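Local coordinates for period circadian protein homolog 2 (Mus musculus, PDB 3GDI) that serves as a circadian clock component in transcription regulation, with tandem PAS domains that probably mediate its protein-protein interactions, at residues D25-A30 / L146-V151; S103-V108 / P122-P127; R165-T170 / G264-R269; P226-P231 / D245-S250. All blocks are in the same frame, centred on the assembly; numbering follows the deposited sequence.

The four contacts illustrate how one sheet plan is built twice in a single chain. Contacts 1 and 2 share a five-stranded antiparallel sheet, and contacts 3 and 4 share a second one with the same strand order. Contacts 1 and 3 join the first and last strands of each sheet, whereas contacts 2 and 4 join the third strand to the fourth and each is nested within the chain loop that its partner closes. Contact 2 is the most buried and is rich in aromatic and sulfur groups. The others are only partly buried. Contacts 3 and 4 bring arginine, serine and proline to the second subunit, while contacts 1 and 2 touch no other chain.

Contact 1 of 4, residues D25-A30 / L146-V151; sequences DMFAVA and LLAERV
M26 and E149 face each other as a non-hydrogen-bonded antiparallel pair, and the methionine side chain can be followed outward alongside its neighbour. Its CB lies 3.5 Å from A148 O. CG stands beside the backbone N, anti to the carbonyl carbon (chi1 -73°), and meets E149 CB at 3.5 Å. SD passes the same carbon at a longer range, after which the bend at chi3 (89°) brings CE beside E149 CB at 3.7 Å and within 4.3 Å of L147 CB. An alanine here would probably leave E149 CB without the flank that CG, SD and CE provide and L147 CB without its contact to CE, opening a gap on this partly exposed face.

On the other face, A148 CB sits over the F27 ring in a CH-pi contact, 3.6 Å from its centroid. F27 and A148 also form a hydrogen-bonded pair: A148 N reaches F27 O at 2.9 Å with a nearly straight N-H...O angle of 166°, and F27 N returns a bond to A148 O. Beyond this contact the F27 ring meets F123 edge-to-face and packs on I41 and I48, so that face turns inward. At the strand end, R150 N binds D25 O at 2.9 Å. Joining the first strand of the domain to its last at the middle of a 2-1-5-4-3 antiparallel sheet is characteristic of the PAS fold.

Contact 2 of 4, residues S103-V108 / P122-P127; sequences SFFCRV and PFRMTP
F104 and M125 form the tight half of this contact, on the face that also carries C106 and F123. M125 CB stands over one face of the F104 ring, 4.1 Å above its plane and toward the rim, and SD lies obliquely 5.4 Å from the ring centroid, a Met-aromatic contact. The edge of the same ring is met by C106 SG in its plane and by P127 CD, which is 4.1 Å from F104 CE2. Farther along, V108 CG2 touches F123 CD2 at 3.8 Å, the two side chains crossing at about a right angle. F73 of helix 70-76 packs on F104 and C106, and the Y76 ring lies nearly parallel to that of F104, closing this side with apolar groups.

The opposite face is looser and more polar. R124 CG, anti to the backbone N (chi1 -176°), makes an off-centre CH-pi contact with the F105 ring, 4.2 Å from its centroid. The guanidinium beyond it has S103 OG above one face, and its NE makes a weak, long ion pair with E182. S103 OG is hydrogen-bonded to T126 OG1 at 2.8 Å, a bond in which either hydroxyl could be the donor. R107 touches P122 CA through its CG, while its charged end forms salt bridges with D69 and D194.

Between the faces, M125 N binds F104 O at 2.8 Å and F123 N binds C106 O at 2.7 Å. The chemistry thus implies a two-sided sheet: aromatic and sulfur groups sealed against a helix, and at the margin R107 held by two carboxylates, with R124 only weakly paired.

Contact 3 of 4, residues R165-T170 / G264-R269; sequences RIFTTT and GRHKVR
I166 and R265 lie against each other obliquely, a methyl group laid on a flat guanidinium. I166 CG2 stands over the centre of the R265 guanidinium, 3.5 Å above its plane, and I166 CD1 reaches NH1 of R265 at 3.3 Å. The arginine is extended from CG to NE, with CG anti to the backbone N (chi1 -176°), and W255 of the second subunit also packs on it. A serine in its place would probably leave the I166 methyls without their flat cover and W255 of the second subunit without part of its packing.

On the other face, F167 and H266 also cross obliquely. H266 CB sits over the F167 ring, 4.0 Å from its centroid and displaced toward the rim, and the ring planes are 42° apart. At the strand end, R165 crosses V268 at about a right angle, R165 CB touching V268 CG1 at 3.5 Å.

Five backbone hydrogen bonds bind the strands, among them H266 N to F167 O at 2.7 Å and G264 N to T169 O at 2.8 Å. Helix 184-188 packs on F167 and V268 through L187. Strand 166-171 beside strand 259-268 is the central first-to-last pairing of the second PAS fold in this chain.

Contact 4 of 4, residues P226-P231 / D245-S250; sequences PFDYSP and DTSWSS
T246 O is met twice from the neighbouring strand, by Y229 N in a hydrogen bond of 2.8 Å and, more weakly, by D228 CA in a CA-H...O contact of 3.3 Å. The strands belong to the beta hairpin 227-235/241-252, the third and fourth strands of a PAS fold. F227 O is held in the same way, by W248 N at 2.8 Å with an N-H...O angle of 167° and by S247 CA beside it.

F227 and W248 carry the apolar side. W248 CB lies over one face of the F227 ring, 4.1 Å above its plane and toward the rim, while the phenyl ring and the five-membered indole ring are inclined at 50°. Chi1 of F227 (75°) sets CG between backbone N and carbonyl carbon, and the ring extends from there beside W248. Y229 CB approaches the edge of the indole, 4.2 Å from W248 CD1, and I215 and I219 of helix 209-221 close over this side.

The other face is polar and partly open to solvent. D228 OD2 lies 3.5 Å from S247 CB, and D245 OD2 is 3.4 Å from S230 CB while making its salt bridge to R269. S249 OG bonds to G224 O. S247 OG makes a weak hydrogen bond to W255 of the second subunit, whose P254 packs on P226 and S249. Within the buried indole, W248 NE1 has no polar partner in the model.

Contact 1 of 4, residues D25-A30 / L146-V151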
loop_
_atom_site.group_PDB
_atom_site.type_symbol
_atom_site.label_atom_id
_atom_site.label_comp_id
_atom_site.label_asym_id
_atom_site.label_seq_id
_atom_site.Cartn_x
_atom_site.Cartn_y
_atom_site.Cartn_z
ATOM N N ASP A 25 -16.178 21.495 14.092
ATOM C CA ASP A 25 -15.295 20.351 14.281
ATOM C C ASP A 25 -14.005 20.392 13.469
ATOM O O ASP A 25 -13.252 19.423 13.458
ATOM C CB ASP A 25 -16.051 19.057 13.971
ATOM C CG ASP A 25 -16.908 18.595 15.131
ATOM O OD1 ASP A 25 -16.341 18.129 16.144
ATOM O OD2 ASP A 25 -18.145 18.706 15.032
ATOM N N MET A 26 -13.743 21.504 12.791
ATOM C CA MET A 26 -12.519 21.620 12.005
ATOM C C MET A 26 -11.464 22.504 12.660
ATOM O O MET A 26 -11.737 23.211 13.629
ATOM C CB MET A 26 -12.824 22.158 10.606
ATOM C CG MET A 26 -13.494 21.149 9.703
ATOM S SD MET A 26 -13.536 21.676 7.980
ATOM C CE MET A 26 -11.972 21.011 7.380
ATOM N N PHE A 27 -10.247 22.438 12.134
ATOM C CA PHE A 27 -9.148 23.247 12.631
ATOM C C PHE A 27 -7.987 23.154 11.661
ATOM O O PHE A 27 -7.878 22.197 10.900
ATOM C CB PHE A 27 -8.710 22.810 14.042
ATOM C CG PHE A 27 -7.916 21.524 14.088
ATOM C CD1 PHE A 27 -8.551 20.298 14.259
ATOM C CD2 PHE A 27 -6.525 21.544 13.997
ATOM C CE1 PHE A 27 -7.811 19.113 14.342
ATOM C CE2 PHE A 27 -5.781 20.365 14.077
ATOM C CZ PHE A 27 -6.424 19.151 14.249
ATOM N N ALA A 28 -7.132 24.166 11.675
ATOM C CA ALA A 28 -5.979 24.194 10.789
ATOM C C ALA A 28 -4.702 24.181 11.613
ATOM O O ALA A 28 -4.696 24.610 12.768
ATOM C CB ALA A 28 -6.023 25.438 9.914
ATOM N N VAL A 29 -3.626 23.683 11.017
ATOM C CA VAL A 29 -2.343 23.616 11.696
ATOM C C VAL A 29 -1.200 23.577 10.689
ATOM O O VAL A 29 -1.266 22.868 9.686
ATOM C CB VAL A 29 -2.263 22.368 12.603
ATOM C CG1 VAL A 29 -2.450 21.111 11.771
ATOM C CG2 VAL A 29 -0.928 22.331 13.323
ATOM N N ALA A 30 -0.162 24.363 10.958
ATOM C CA ALA A 30 1.012 24.420 10.096
ATOM C C ALA A 30 2.123 23.751 10.881
ATOM O O ALA A 30 2.376 24.112 12.025
ATOM C CB ALA A 30 1.372 25.867 9.790
ATOM N N LEU A 146 -2.323 21.817 7.190
ATOM C CA LEU A 146 -3.310 20.756 7.074
ATOM C C LEU A 146 -4.667 21.170 7.591
ATOM O O LEU A 146 -4.784 21.773 8.656
ATOM C CB LEU A 146 -2.866 19.507 7.843
ATOM C CG LEU A 146 -1.657 18.719 7.345
ATOM C CD1 LEU A 146 -0.450 19.054 8.195
ATOM C CD2 LEU A 146 -1.957 17.230 7.427
ATOM N N LEU A 147 -5.693 20.840 6.822
ATOM C CA LEU A 147 -7.055 21.137 7.221
ATOM C C LEU A 147 -7.557 19.842 7.845
ATOM O O LEU A 147 -7.596 18.802 7.182
ATOM C CB LEU A 147 -7.890 21.508 5.999
ATOM C CG LEU A 147 -7.512 22.843 5.361
ATOM C CD1 LEU A 147 -8.037 22.929 3.929
ATOM C CD2 LEU A 147 -8.077 23.954 6.217
ATOM N N ALA A 148 -7.921 19.903 9.123
ATOM C CA ALA A 148 -8.387 18.731 9.840
ATOM C C ALA A 148 -9.849 18.836 10.207
ATOM O O ALA A 148 -10.269 19.802 10.835
ATOM C CB ALA A 148 -7.567 18.544 11.089
ATOM N N GLU A 149 -10.620 17.826 9.827
ATOM C CA GLU A 149 -12.044 17.796 10.125
ATOM C C GLU A 149 -12.408 16.578 10.961
ATOM O O GLU A 149 -12.091 15.443 10.596
ATOM C CB GLU A 149 -12.854 17.778 8.834
ATOM C CG GLU A 149 -14.336 17.573 9.052
ATOM C CD GLU A 149 -15.107 17.587 7.752
ATOM O OE1 GLU A 149 -16.339 17.371 7.787
ATOM O OE2 GLU A 149 -14.481 17.818 6.694
ATOM N N ARG A 150 -13.071 16.820 12.084
ATOM C CA ARG A 150 -13.488 15.748 12.977
ATOM C C ARG A 150 -14.504 14.888 12.223
ATOM O O ARG A 150 -15.402 15.417 11.571
ATOM C CB ARG A 150 -14.120 16.347 14.235
ATOM C CG ARG A 150 -13.966 15.512 15.487
ATOM C CD ARG A 150 -15.190 14.690 15.794
ATOM N NE ARG A 150 -14.954 13.849 16.964
ATOM C CZ ARG A 150 -15.839 12.997 17.478
ATOM N NH1 ARG A 150 -17.044 12.862 16.931
ATOM N NH2 ARG A 150 -15.514 12.266 18.538
ATOM N N VAL A 151 -14.346 13.569 12.309
ATOM C CA VAL A 151 -15.233 12.628 11.633
ATOM C C VAL A 151 -16.299 12.055 12.563
ATOM O O VAL A 151 -16.016 11.690 13.708
ATOM C CB VAL A 151 -14.429 11.462 11.020
ATOM C CG1 VAL A 151 -15.371 10.435 10.418
ATOM C CG2 VAL A 151 -13.489 11.987 9.951
#

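Contact 2 of 4, residues S103-V108 / P122-P127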
loop_
_atom_site.group_PDB
_atom_site.type_symbol
_atom_site.label_atom_id
_atom_site.label_comp_id
_atom_site.label_asym_id
_atom_site.label_seq_id
_atom_site.Cartn_x
_atom_site.Cartn_y
_atom_site.Cartn_z
ATOM N N SER A 103 -6.220 12.891 1.013
ATOM C CA SER A 103 -6.425 13.081 2.446
ATOM C C SER A 103 -6.274 11.752 3.170
ATOM O O SER A 103 -6.589 10.699 2.618
ATOM C CB SER A 103 -7.822 13.642 2.722
ATOM O OG SER A 103 -7.922 14.985 2.294
ATOM N N PHE A 104 -5.795 11.803 4.408
ATOM C CA PHE A 104 -5.611 10.600 5.211
ATOM C C PHE A 104 -6.293 10.829 6.557
ATOM O O PHE A 104 -6.758 11.937 6.834
ATOM C CB PHE A 104 -4.110 10.315 5.393
ATOM C CG PHE A 104 -3.366 11.403 6.116
ATOM C CD1 PHE A 104 -3.049 11.272 7.463
ATOM C CD2 PHE A 104 -3.019 12.583 5.463
ATOM C CE1 PHE A 104 -2.402 12.297 8.150
ATOM C CE2 PHE A 104 -2.371 13.614 6.146
ATOM C CZ PHE A 104 -2.066 13.466 7.495
ATOM N N PHE A 105 -6.357 9.793 7.388
ATOM C CA PHE A 105 -6.996 9.910 8.698
ATOM C C PHE A 105 -6.054 9.692 9.877
ATOM O O PHE A 105 -5.145 8.870 9.823
ATOM C CB PHE A 105 -8.153 8.920 8.810
ATOM C CG PHE A 105 -9.205 9.100 7.764
ATOM C CD1 PHE A 105 -8.974 8.703 6.454
ATOM C CD2 PHE A 105 -10.430 9.665 8.087
ATOM C CE1 PHE A 105 -9.949 8.865 5.478
ATOM C CE2 PHE A 105 -11.410 9.833 7.121
ATOM C CZ PHE A 105 -11.168 9.430 5.811
ATOM N N CYS A 106 -6.305 10.427 10.952
ATOM C CA CYS A 106 -5.508 10.336 12.172
ATOM C C CYS A 106 -6.370 10.562 13.402
ATOM O O CYS A 106 -7.336 11.330 13.365
ATOM C CB CYS A 106 -4.388 11.379 12.164
ATOM S SG CYS A 106 -2.777 10.777 11.615
ATOM N N ARG A 107 -6.028 9.874 14.488
ATOM C CA ARG A 107 -6.745 10.030 15.747
ATOM C C ARG A 107 -5.922 11.023 16.560
ATOM O O ARG A 107 -4.725 10.825 16.766
ATOM C CB ARG A 107 -6.854 8.682 16.461
ATOM C CG ARG A 107 -8.092 7.879 16.051
ATOM C CD ARG A 107 -7.877 6.367 16.109
ATOM N NE ARG A 107 -6.990 5.926 15.034
ATOM C CZ ARG A 107 -6.975 4.702 14.507
ATOM N NH1 ARG A 107 -7.804 3.764 14.946
ATOM N NH2 ARG A 107 -6.126 4.418 13.529
ATOM N N VAL A 108 -6.559 12.104 16.994
ATOM C CA VAL A 108 -5.869 13.146 17.752
ATOM C C VAL A 108 -6.368 13.253 19.189
ATOM O O VAL A 108 -7.540 13.015 19.466
ATOM C CB VAL A 108 -6.039 14.519 17.059
ATOM C CG1 VAL A 108 -5.166 15.570 17.741
ATOM C CG2 VAL A 108 -5.679 14.396 15.584
ATOM N N PRO A 122 -11.204 10.637 15.836
ATOM C CA PRO A 122 -10.786 10.528 14.438
ATOM C C PRO A 122 -10.891 11.858 13.696
ATOM O O PRO A 122 -11.834 12.613 13.897
ATOM C CB PRO A 122 -11.731 9.466 13.884
ATOM C CG PRO A 122 -12.972 9.678 14.686
ATOM C CD PRO A 122 -12.430 9.855 16.079
ATOM N N PHE A 123 -9.909 12.139 12.847
ATOM C CA PHE A 123 -9.885 13.380 12.074
ATOM C C PHE A 123 -9.477 13.108 10.636
ATOM O O PHE A 123 -8.567 12.323 10.372
ATOM C CB PHE A 123 -8.892 14.375 12.688
ATOM C CG PHE A 123 -9.480 15.231 13.761
ATOM C CD1 PHE A 123 -10.081 16.447 13.443
ATOM C CD2 PHE A 123 -9.468 14.814 15.086
ATOM C CE1 PHE A 123 -10.665 17.235 14.428
ATOM C CE2 PHE A 123 -10.047 15.592 16.082
ATOM C CZ PHE A 123 -10.648 16.807 15.755
ATOM N N ARG A 124 -10.161 13.743 9.700
ATOM C CA ARG A 124 -9.808 13.571 8.308
ATOM C C ARG A 124 -8.910 14.752 8.051
ATOM O O ARG A 124 -9.253 15.872 8.416
ATOM C CB ARG A 124 -11.037 13.660 7.421
ATOM C CG ARG A 124 -10.742 13.402 5.961
ATOM C CD ARG A 124 -11.341 14.489 5.091
ATOM N NE ARG A 124 -11.186 14.191 3.671
ATOM C CZ ARG A 124 -11.453 15.048 2.692
ATOM N NH1 ARG A 124 -11.890 16.266 2.981
ATOM N NH2 ARG A 124 -11.286 14.686 1.426
ATOM N N MET A 125 -7.759 14.517 7.436
ATOM C CA MET A 125 -6.840 15.607 7.184
ATOM C C MET A 125 -6.350 15.703 5.748
ATOM O O MET A 125 -6.093 14.693 5.097
ATOM C CB MET A 125 -5.649 15.485 8.125
ATOM C CG MET A 125 -6.047 15.403 9.581
ATOM S SD MET A 125 -4.632 15.647 10.650
ATOM C CE MET A 125 -3.854 14.018 10.559
ATOM N N THR A 126 -6.231 16.933 5.261
ATOM C CA THR A 126 -5.756 17.184 3.909
ATOM C C THR A 126 -4.475 17.993 4.064
ATOM O O THR A 126 -4.483 19.075 4.657
ATOM C CB THR A 126 -6.772 17.997 3.087
ATOM O OG1 THR A 126 -8.101 17.549 3.375
ATOM C CG2 THR A 126 -6.509 17.810 1.599
ATOM N N PRO A 127 -3.355 17.468 3.542
ATOM C CA PRO A 127 -2.029 18.085 3.597
ATOM C C PRO A 127 -1.673 19.007 2.437
ATOM O O PRO A 127 -1.829 18.643 1.267
ATOM C CB PRO A 127 -1.113 16.876 3.650
ATOM C CG PRO A 127 -1.779 15.968 2.674
ATOM C CD PRO A 127 -3.254 16.090 3.028
#

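Contact 3 of 4, residues R165-T170 / G264-R269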
loop_
_atom_site.group_PDB
_atom_site.type_symbol
_atom_site.label_atom_id
_atom_site.label_comp_id
_atom_site.label_asym_id
_atom_site.label_seq_id
_atom_site.Cartn_x
_atom_site.Cartn_y
_atom_site.Cartn_z
ATOM N N ARG A 165 -25.061 4.849 2.159
ATOM C CA ARG A 165 -24.100 4.251 3.079
ATOM C C ARG A 165 -23.369 3.219 2.252
ATOM O O ARG A 165 -23.561 2.023 2.409
ATOM C CB ARG A 165 -24.831 3.597 4.257
ATOM C CG ARG A 165 -25.893 4.515 4.813
ATOM C CD ARG A 165 -25.999 4.498 6.313
ATOM N NE ARG A 165 -26.686 3.315 6.810
ATOM C CZ ARG A 165 -27.360 3.279 7.957
ATOM N NH1 ARG A 165 -27.445 4.363 8.722
ATOM N NH2 ARG A 165 -27.934 2.151 8.347
ATOM N N ILE A 166 -22.537 3.719 1.350
ATOM C CA ILE A 166 -21.772 2.899 0.428
ATOM C C ILE A 166 -20.275 3.119 0.564
ATOM O O ILE A 166 -19.793 4.250 0.563
ATOM C CB ILE A 166 -22.171 3.237 -1.037
ATOM C CG1 ILE A 166 -23.667 2.994 -1.224
ATOM C CG2 ILE A 166 -21.338 2.415 -2.041
ATOM C CD1 ILE A 166 -24.167 3.372 -2.602
ATOM N N PHE A 167 -19.538 2.027 0.681
ATOM C CA PHE A 167 -18.084 2.116 0.752
ATOM C C PHE A 167 -17.491 0.943 -0.038
ATOM O O PHE A 167 -18.172 -0.054 -0.286
ATOM C CB PHE A 167 -17.594 2.097 2.203
ATOM C CG PHE A 167 -17.755 0.784 2.877
ATOM C CD1 PHE A 167 -18.974 0.421 3.432
ATOM C CD2 PHE A 167 -16.683 -0.085 2.979
ATOM C CE1 PHE A 167 -19.128 -0.798 4.092
ATOM C CE2 PHE A 167 -16.812 -1.307 3.632
ATOM C CZ PHE A 167 -18.040 -1.670 4.193
ATOM N N THR A 168 -16.237 1.069 -0.454
ATOM C CA THR A 168 -15.606 -0.006 -1.207
ATOM C C THR A 168 -14.335 -0.521 -0.542
ATOM O O THR A 168 -13.704 0.171 0.246
ATOM C CB THR A 168 -15.241 0.431 -2.637
ATOM O OG1 THR A 168 -14.096 1.287 -2.591
ATOM C CG2 THR A 168 -16.397 1.192 -3.282
ATOM N N THR A 169 -13.980 -1.757 -0.864
ATOM C CA THR A 169 -12.783 -2.381 -0.339
ATOM C C THR A 169 -12.084 -3.063 -1.503
ATOM O O THR A 169 -12.730 -3.519 -2.455
ATOM C CB THR A 169 -13.109 -3.447 0.701
ATOM O OG1 THR A 169 -13.931 -4.451 0.099
ATOM C CG2 THR A 169 -13.829 -2.842 1.887
ATOM N N THR A 170 -10.760 -3.124 -1.421
ATOM C CA THR A 170 -9.951 -3.765 -2.447
ATOM C C THR A 170 -8.997 -4.728 -1.754
ATOM O O THR A 170 -8.477 -4.419 -0.696
ATOM C CB THR A 170 -9.116 -2.730 -3.218
ATOM O OG1 THR A 170 -9.990 -1.773 -3.819
ATOM C CG2 THR A 170 -8.284 -3.404 -4.311
ATOM N N GLY A 264 -14.786 -4.736 -3.984
ATOM C CA GLY A 264 -16.156 -4.874 -3.540
ATOM C C GLY A 264 -16.774 -3.518 -3.268
ATOM O O GLY A 264 -16.119 -2.611 -2.760
ATOM N N ARG A 265 -18.044 -3.369 -3.628
ATOM C CA ARG A 265 -18.759 -2.123 -3.400
ATOM C C ARG A 265 -19.864 -2.499 -2.449
ATOM O O ARG A 265 -20.796 -3.196 -2.827
ATOM C CB ARG A 265 -19.358 -1.594 -4.694
ATOM C CG ARG A 265 -20.017 -0.250 -4.509
ATOM C CD ARG A 265 -20.646 0.217 -5.772
ATOM N NE ARG A 265 -20.770 1.666 -5.795
ATOM C CZ ARG A 265 -21.882 2.322 -5.493
ATOM N NH1 ARG A 265 -22.971 1.648 -5.140
ATOM N NH2 ARG A 265 -21.904 3.651 -5.558
ATOM N N HIS A 266 -19.762 -2.022 -1.218
ATOM C CA HIS A 266 -20.722 -2.377 -0.195
ATOM C C HIS A 266 -21.776 -1.356 0.170
ATOM O O HIS A 266 -21.531 -0.154 0.171
ATOM C CB HIS A 266 -19.965 -2.771 1.068
ATOM C CG HIS A 266 -18.827 -3.704 0.813
ATOM N ND1 HIS A 266 -17.511 -3.295 0.833
ATOM C CD2 HIS A 266 -18.808 -5.016 0.485
ATOM C CE1 HIS A 266 -16.731 -4.317 0.528
ATOM N NE2 HIS A 266 -17.492 -5.373 0.313
ATOM N N LYS A 267 -22.955 -1.864 0.496
ATOM C CA LYS A 267 -24.064 -1.025 0.908
ATOM C C LYS A 267 -24.499 -1.598 2.241
ATOM O O LYS A 267 -24.899 -2.766 2.324
ATOM C CB LYS A 267 -25.200 -1.113 -0.111
ATOM C CG LYS A 267 -26.109 0.107 -0.120
ATOM C CD LYS A 267 -27.440 -0.160 0.580
ATOM C CE LYS A 267 -28.345 -1.058 -0.269
ATOM N NZ LYS A 267 -29.555 -1.517 0.476
ATOM N N VAL A 268 -24.383 -0.799 3.296
ATOM C CA VAL A 268 -24.785 -1.280 4.604
ATOM C C VAL A 268 -26.289 -1.149 4.707
ATOM O O VAL A 268 -26.841 -0.053 4.753
ATOM C CB VAL A 268 -24.055 -0.529 5.767
ATOM C CG1 VAL A 268 -23.279 0.643 5.231
ATOM C CG2 VAL A 268 -25.041 -0.106 6.839
ATOM N N ARG A 269 -26.947 -2.299 4.712
ATOM C CA ARG A 269 -28.392 -2.361 4.779
ATOM C C ARG A 269 -28.871 -2.277 6.229
ATOM O O ARG A 269 -29.972 -1.787 6.503
ATOM C CB ARG A 269 -28.866 -3.655 4.130
ATOM C CG ARG A 269 -30.291 -3.603 3.619
ATOM C CD ARG A 269 -30.666 -4.950 3.040
ATOM N NE ARG A 269 -30.509 -6.002 4.040
ATOM C CZ ARG A 269 -30.294 -7.276 3.740
ATOM N NH1 ARG A 269 -30.207 -7.645 2.469
ATOM N NH2 ARG A 269 -30.174 -8.181 4.702
#

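Contact 4 of 4, residues P226-P231 / D245-S250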
loop_
_atom_site.group_PDB
_atom_site.type_symbol
_atom_site.label_atom_id
_atom_site.label_comp_id
_atom_site.label_asym_id
_atom_site.label_seq_id
_atom_site.Cartn_x
_atom_site.Cartn_y
_atom_site.Cartn_z
ATOM N N PRO A 226 -19.363 -7.560 -12.693
ATOM C CA PRO A 226 -19.845 -7.461 -11.307
ATOM C C PRO A 226 -21.088 -8.313 -11.023
ATOM O O PRO A 226 -21.894 -8.558 -11.916
ATOM C CB PRO A 226 -20.136 -5.968 -11.143
ATOM C CG PRO A 226 -19.197 -5.320 -12.121
ATOM C CD PRO A 226 -19.279 -6.229 -13.319
ATOM N N PHE A 227 -21.237 -8.763 -9.783
ATOM C CA PHE A 227 -22.408 -9.545 -9.407
ATOM C C PHE A 227 -22.729 -9.329 -7.933
ATOM O O PHE A 227 -21.838 -9.091 -7.121
ATOM C CB PHE A 227 -22.195 -11.037 -9.707
ATOM C CG PHE A 227 -21.285 -11.744 -8.740
ATOM C CD1 PHE A 227 -21.752 -12.153 -7.489
ATOM C CD2 PHE A 227 -19.969 -12.050 -9.103
ATOM C CE1 PHE A 227 -20.923 -12.864 -6.613
ATOM C CE2 PHE A 227 -19.134 -12.761 -8.237
ATOM C CZ PHE A 227 -19.611 -13.170 -6.987
ATOM N N ASP A 228 -24.012 -9.415 -7.595
ATOM C CA ASP A 228 -24.456 -9.204 -6.228
ATOM C C ASP A 228 -24.495 -10.439 -5.350
ATOM O O ASP A 228 -24.717 -11.562 -5.808
ATOM C CB ASP A 228 -25.840 -8.571 -6.226
ATOM C CG ASP A 228 -25.855 -7.207 -6.870
ATOM O OD1 ASP A 228 -26.954 -6.728 -7.216
ATOM O OD2 ASP A 228 -24.770 -6.609 -7.023
ATOM N N TYR A 229 -24.265 -10.202 -4.067
ATOM C CA TYR A 229 -24.317 -11.243 -3.071
ATOM C C TYR A 229 -24.625 -10.571 -1.752
ATOM O O TYR A 229 -24.015 -9.565 -1.397
ATOM C CB TYR A 229 -22.996 -11.998 -2.953
ATOM C CG TYR A 229 -23.109 -13.171 -2.008
ATOM C CD1 TYR A 229 -23.359 -14.458 -2.483
ATOM C CD2 TYR A 229 -23.060 -12.979 -0.624
ATOM C CE1 TYR A 229 -23.564 -15.527 -1.601
ATOM C CE2 TYR A 229 -23.266 -14.036 0.264
ATOM C CZ TYR A 229 -23.518 -15.305 -0.229
ATOM O OH TYR A 229 -23.736 -16.339 0.657
ATOM N N SER A 230 -25.583 -11.135 -1.031
ATOM C CA SER A 230 -25.994 -10.615 0.262
ATOM C C SER A 230 -26.821 -11.673 0.972
ATOM O O SER A 230 -27.424 -12.529 0.324
ATOM C CB SER A 230 -26.824 -9.348 0.073
ATOM O OG SER A 230 -27.734 -9.512 -0.995
ATOM N N PRO A 231 -26.857 -11.629 2.313
ATOM C CA PRO A 231 -26.146 -10.625 3.102
ATOM C C PRO A 231 -24.829 -11.185 3.627
ATOM O O PRO A 231 -24.648 -12.397 3.722
ATOM C CB PRO A 231 -27.109 -10.361 4.235
ATOM C CG PRO A 231 -27.525 -11.777 4.570
ATOM C CD PRO A 231 -27.759 -12.409 3.181
ATOM N N ASP A 245 -24.792 -5.536 1.683
ATOM C CA ASP A 245 -25.339 -5.994 0.411
ATOM C C ASP A 245 -24.120 -5.678 -0.450
ATOM O O ASP A 245 -23.731 -4.516 -0.589
ATOM C CB ASP A 245 -26.536 -5.148 -0.036
ATOM C CG ASP A 245 -27.817 -5.517 0.693
ATOM O OD1 ASP A 245 -28.865 -4.875 0.443
ATOM O OD2 ASP A 245 -27.781 -6.452 1.516
ATOM N N THR A 246 -23.505 -6.707 -1.015
ATOM C CA THR A 246 -22.297 -6.483 -1.775
ATOM C C THR A 246 -22.315 -6.836 -3.237
ATOM O O THR A 246 -23.006 -7.751 -3.670
ATOM C CB THR A 246 -21.126 -7.239 -1.131
ATOM O OG1 THR A 246 -20.987 -6.827 0.238
ATOM C CG2 THR A 246 -19.836 -6.959 -1.880
ATOM N N SER A 247 -21.527 -6.083 -3.988
ATOM C CA SER A 247 -21.356 -6.297 -5.412
ATOM C C SER A 247 -19.862 -6.605 -5.561
ATOM O O SER A 247 -19.021 -5.825 -5.127
ATOM C CB SER A 247 -21.721 -5.036 -6.183
ATOM O OG SER A 247 -21.141 -5.065 -7.476
ATOM N N TRP A 248 -19.537 -7.745 -6.156
ATOM C CA TRP A 248 -18.146 -8.139 -6.310
ATOM C C TRP A 248 -17.602 -8.086 -7.737
ATOM O O TRP A 248 -18.308 -8.395 -8.697
ATOM C CB TRP A 248 -17.933 -9.548 -5.760
ATOM C CG TRP A 248 -18.170 -9.676 -4.288
ATOM C CD1 TRP A 248 -19.281 -10.185 -3.677
ATOM C CD2 TRP A 248 -17.283 -9.256 -3.232
ATOM N NE1 TRP A 248 -19.143 -10.107 -2.307
ATOM C CE2 TRP A 248 -17.929 -9.537 -2.008
ATOM C CE3 TRP A 248 -16.009 -8.661 -3.206
ATOM C CZ2 TRP A 248 -17.348 -9.242 -0.770
ATOM C CZ3 TRP A 248 -15.433 -8.366 -1.979
ATOM C CH2 TRP A 248 -16.105 -8.658 -0.775
ATOM N N SER A 249 -16.331 -7.703 -7.858
ATOM C CA SER A 249 -15.668 -7.621 -9.153
ATOM C C SER A 249 -14.153 -7.841 -9.011
ATOM O O SER A 249 -13.631 -7.968 -7.899
ATOM C CB SER A 249 -15.942 -6.263 -9.793
ATOM O OG SER A 249 -15.615 -6.294 -11.173
ATOM N N SER A 250 -13.442 -7.895 -10.132
ATOM C CA SER A 250 -12.002 -8.102 -10.069
ATOM C C SER A 250 -11.274 -7.346 -11.156
ATOM O O SER A 250 -11.859 -7.004 -12.180
ATOM C CB SER A 250 -11.673 -9.590 -10.213
ATOM O OG SER A 250 -12.245 -10.110 -11.396
#